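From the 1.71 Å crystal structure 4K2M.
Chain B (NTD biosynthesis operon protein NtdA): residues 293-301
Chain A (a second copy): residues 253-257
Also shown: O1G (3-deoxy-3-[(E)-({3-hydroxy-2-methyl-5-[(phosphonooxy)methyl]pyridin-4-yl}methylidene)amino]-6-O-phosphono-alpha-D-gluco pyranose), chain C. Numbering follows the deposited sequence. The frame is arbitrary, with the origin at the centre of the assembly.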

# COMPACT_ATOMS: atom_id res chain seq x y z
N PHE B 293 1.77 -7.43 9.07
CA PHE B 293 2.11 -6.30 8.22
C PHE B 293 0.98 -5.30 8.19
O PHE B 293 -0.08 -5.53 8.77
CB PHE B 293 2.37 -6.80 6.79
CG PHE B 293 3.52 -7.75 6.69
CD1 PHE B 293 4.82 -7.28 6.53
CD2 PHE B 293 3.30 -9.12 6.76
CE1 PHE B 293 5.89 -8.17 6.44
CE2 PHE B 293 4.37 -10.01 6.67
CZ PHE B 293 5.66 -9.53 6.51
N ASN B 294 1.19 -4.17 7.52
CA ASN B 294 0.10 -3.25 7.29
C ASN B 294 -0.27 -3.38 5.83
O ASN B 294 0.09 -2.54 5.00
CB ASN B 294 0.52 -1.83 7.65
CG ASN B 294 -0.60 -0.84 7.48
OD1 ASN B 294 -1.78 -1.21 7.40
ND2 ASN B 294 -0.25 0.46 7.43
N SER B 295 -1.00 -4.45 5.51
CA SER B 295 -1.12 -4.86 4.12
C SER B 295 -2.52 -5.18 3.67
O SER B 295 -2.70 -6.00 2.77
CB SER B 295 -0.21 -6.06 3.85
OG SER B 295 1.16 -5.69 3.89
N LYS B 296 -3.52 -4.58 4.29
CA LYS B 296 -4.87 -4.68 3.75
C LYS B 296 -5.04 -3.71 2.58
O LYS B 296 -4.33 -2.71 2.47
CB LYS B 296 -5.91 -4.38 4.83
CG LYS B 296 -5.87 -5.35 6.00
CD LYS B 296 -6.87 -4.91 7.07
CE LYS B 296 -8.28 -4.85 6.51
NZ LYS B 296 -9.26 -4.47 7.56
N MET B 297 -5.97 -4.01 1.68
CA MET B 297 -6.33 -3.06 0.65
C MET B 297 -7.02 -1.84 1.28
O MET B 297 -7.67 -1.96 2.32
CB MET B 297 -7.26 -3.75 -0.34
CG MET B 297 -7.69 -2.88 -1.50
SD MET B 297 -8.75 -3.88 -2.59
CE MET B 297 -9.03 -2.75 -3.92
N ASP B 298 -6.85 -0.66 0.68
CA ASP B 298 -7.54 0.53 1.16
C ASP B 298 -9.00 0.53 0.75
O ASP B 298 -9.32 0.22 -0.39
CB ASP B 298 -6.91 1.78 0.54
CG ASP B 298 -5.56 2.11 1.13
OD1 ASP B 298 -5.27 1.67 2.27
OD2 ASP B 298 -4.79 2.81 0.45
N ASN B 299 -9.88 0.93 1.67
CA ASN B 299 -11.30 1.15 1.38
C ASN B 299 -11.54 2.00 0.14
O ASN B 299 -12.45 1.72 -0.65
CB ASN B 299 -11.97 1.81 2.59
CG ASN B 299 -13.49 1.87 2.46
OD1 ASN B 299 -14.15 0.84 2.32
ND2 ASN B 299 -14.05 3.08 2.52
N LEU B 300 -10.73 3.04 -0.05
CA LEU B 300 -10.89 3.87 -1.23
C LEU B 300 -10.66 3.09 -2.52
O LEU B 300 -11.40 3.22 -3.49
CB LEU B 300 -9.94 5.07 -1.16
CG LEU B 300 -10.16 6.06 -2.31
CD1 LEU B 300 -10.41 7.46 -1.76
CD2 LEU B 300 -8.95 6.05 -3.23
N GLN B 301 -9.63 2.24 -2.55
CA GLN B 301 -9.37 1.45 -3.75
C GLN B 301 -10.44 0.38 -3.95
O GLN B 301 -10.77 0.02 -5.09
CB GLN B 301 -7.97 0.82 -3.69
CG GLN B 301 -6.84 1.86 -3.69
CD GLN B 301 -6.78 2.71 -4.96
OE1 GLN B 301 -7.34 2.34 -5.99
NE2 GLN B 301 -6.11 3.86 -4.89
P O1G C . 1.07 3.36 9.16
C3A O1G C . 2.00 4.99 14.66
O3 O1G C . 1.02 5.60 15.36
C1 O1G C . -4.25 3.81 14.79
N1' O1G C . 4.27 4.37 14.36
C2 O1G C . -2.76 4.13 14.91
O2 O1G C . -2.72 5.22 15.89
C9A O1G C . 3.33 4.99 15.10
C2A O1G C . 3.77 5.66 16.39
C3 O1G C . -2.10 4.53 13.59
N3' O1G C . -0.65 4.52 13.87
O1 O1G C . -5.03 5.00 14.55
C4 O1G C . -2.50 3.60 12.43
O4 O1G C . -2.19 4.42 11.28
C4A O1G C . 1.66 4.37 13.47
C4B O1G C . 0.26 4.34 12.99
C5 O1G C . -4.02 3.45 12.43
O5 O1G C . -4.49 2.93 13.68
C5A O1G C . 2.65 3.74 12.72
C5T O1G C . 2.45 3.00 11.39
C6 O1G C . -4.53 2.41 11.48
C6A O1G C . 3.95 3.76 13.20
OP1 O1G C . 1.74 2.07 8.75
OP2 O1G C . 1.17 4.43 8.13
OP3 O1G C . -0.35 3.11 9.73
OP4 O1G C . 1.99 3.94 10.39
O6 O1G C . -5.89 2.42 11.27
P' O1G C . -6.51 2.02 9.84
OP6 O1G C . -5.98 3.06 8.87
OP7 O1G C . -6.09 0.61 9.51
OP8 O1G C . -8.02 2.15 10.10
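Chain A, residues 253-257: VCGKA

The contact between the two NtdA copies is organised around a single lysine, Lys A256, whose side chain bends near its end so that its ammonium group is held by a carboxylate, a backbone carbonyl and a water at once. From Lys A256 NZ, one hydrogen bond of 2.7 Å runs to Asp B298 OD1 and forms part of a salt bridge; a second, of 2.6 Å, runs from Lys A256 NZ to Lys B296 O; and a third, also of 2.7 Å, runs from Lys A256 NZ to water 1. The same water donates to Met B297 O at 2.9 Å, so that the charged end of the lysine is tied, directly or through solvent, to three successive residues of chain B. To arrive there the side chain leaves the backbone with chi1 at m, extends through a t chi2, and then turns twice, with chi3 and chi4 both m.

Chain A approaches as an irregular segment without helix or strand, and chain B meets it with a loop that leads into a helix beginning at Asn B299. Measured end to end over their touching parts, the two segments run 158° apart, a roughly antiparallel course. The nearest CA atoms are those of Asp B298 and Gly A255, 5.7 Å apart.

Asp B298, at the N-cap position of the helix, makes no capping bond with its side chain. Its CA-to-CB bond points toward chain A, and its carboxylate engages both the backbone and the side chain of the lysine: while OD1 takes the salt bridge, Asp B298 OD2 accepts a hydrogen bond of 3.0 Å from Lys A256 N, with an angle of 159° at the hydrogen. Water 2 lies nearby, 2.7 Å from both Asp B298 OD2 and Lys A256 O.

This close fit of the carboxylate depends on the glycine before the lysine. Asp B298 OD2 lies 3.3 Å from Gly A255 CA, and a CB built in ideal geometry on that glycine would fall 2.5 Å from the same OD2, a clash. The glycine phi and psi of 166° and -167° describe a nearly fully extended backbone at this point.

Toward the start of the chain A segment the contact becomes apolar. Leu B300, in the first turn of the helix, has its CA-to-CB bond pointing toward chain A, with Leu B300 CB 3.7 Å from Cys A254 O and Leu B300 CD1 4.1 Å from Cys A254 CB. The CA-to-CB bond of Cys A254 points sideways.

At the other end, Asn B294 links the contact to the bound ligand. Its side chain, with chi1 at t, packs Asn B294 OD1 3.2 Å from Lys A256 CD, while Asn B294 ND2 donates a hydrogen bond of 2.9 Å to OP1 of O1G. One amide group therefore touches the aliphatic part of the lysine from the second copy and holds a ligand phosphate. Beyond the lysine, Ala A257 turns its CB away from chain B.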

# COMPACT_ATOMS: atom_id res chain seq x y z
N VAL A 253 -3.15 11.37 3.69
CA VAL A 253 -3.71 11.30 2.35
C VAL A 253 -5.05 10.56 2.42
O VAL A 253 -5.73 10.61 3.46
CB VAL A 253 -2.72 10.65 1.34
CG1 VAL A 253 -1.48 11.55 1.18
CG2 VAL A 253 -2.30 9.24 1.81
N CYS A 254 -5.47 9.92 1.34
CA CYS A 254 -6.74 9.19 1.35
C CYS A 254 -6.52 7.71 1.10
O CYS A 254 -7.14 7.09 0.22
CB CYS A 254 -7.72 9.75 0.31
SG CYS A 254 -8.17 11.48 0.65
N GLY A 255 -5.63 7.14 1.90
CA GLY A 255 -5.27 5.74 1.80
C GLY A 255 -3.99 5.57 2.62
O GLY A 255 -3.61 6.47 3.37
N LYS A 256 -3.32 4.44 2.48
CA LYS A 256 -2.06 4.26 3.20
C LYS A 256 -0.90 4.92 2.44
O LYS A 256 -0.85 4.88 1.20
CB LYS A 256 -1.78 2.77 3.45
CG LYS A 256 -2.68 2.16 4.53
CD LYS A 256 -2.30 0.72 4.88
CE LYS A 256 -2.59 -0.27 3.76
NZ LYS A 256 -4.06 -0.36 3.52
N ALA A 257 0.02 5.53 3.20
CA ALA A 257 1.26 6.06 2.65
C ALA A 257 2.17 6.46 3.80
O ALA A 257 1.72 6.62 4.93
CB ALA A 257 0.96 7.29 1.76
O HOH W 1 -6.58 -0.41 4.58
O HOH W 2 -2.47 3.66 -0.53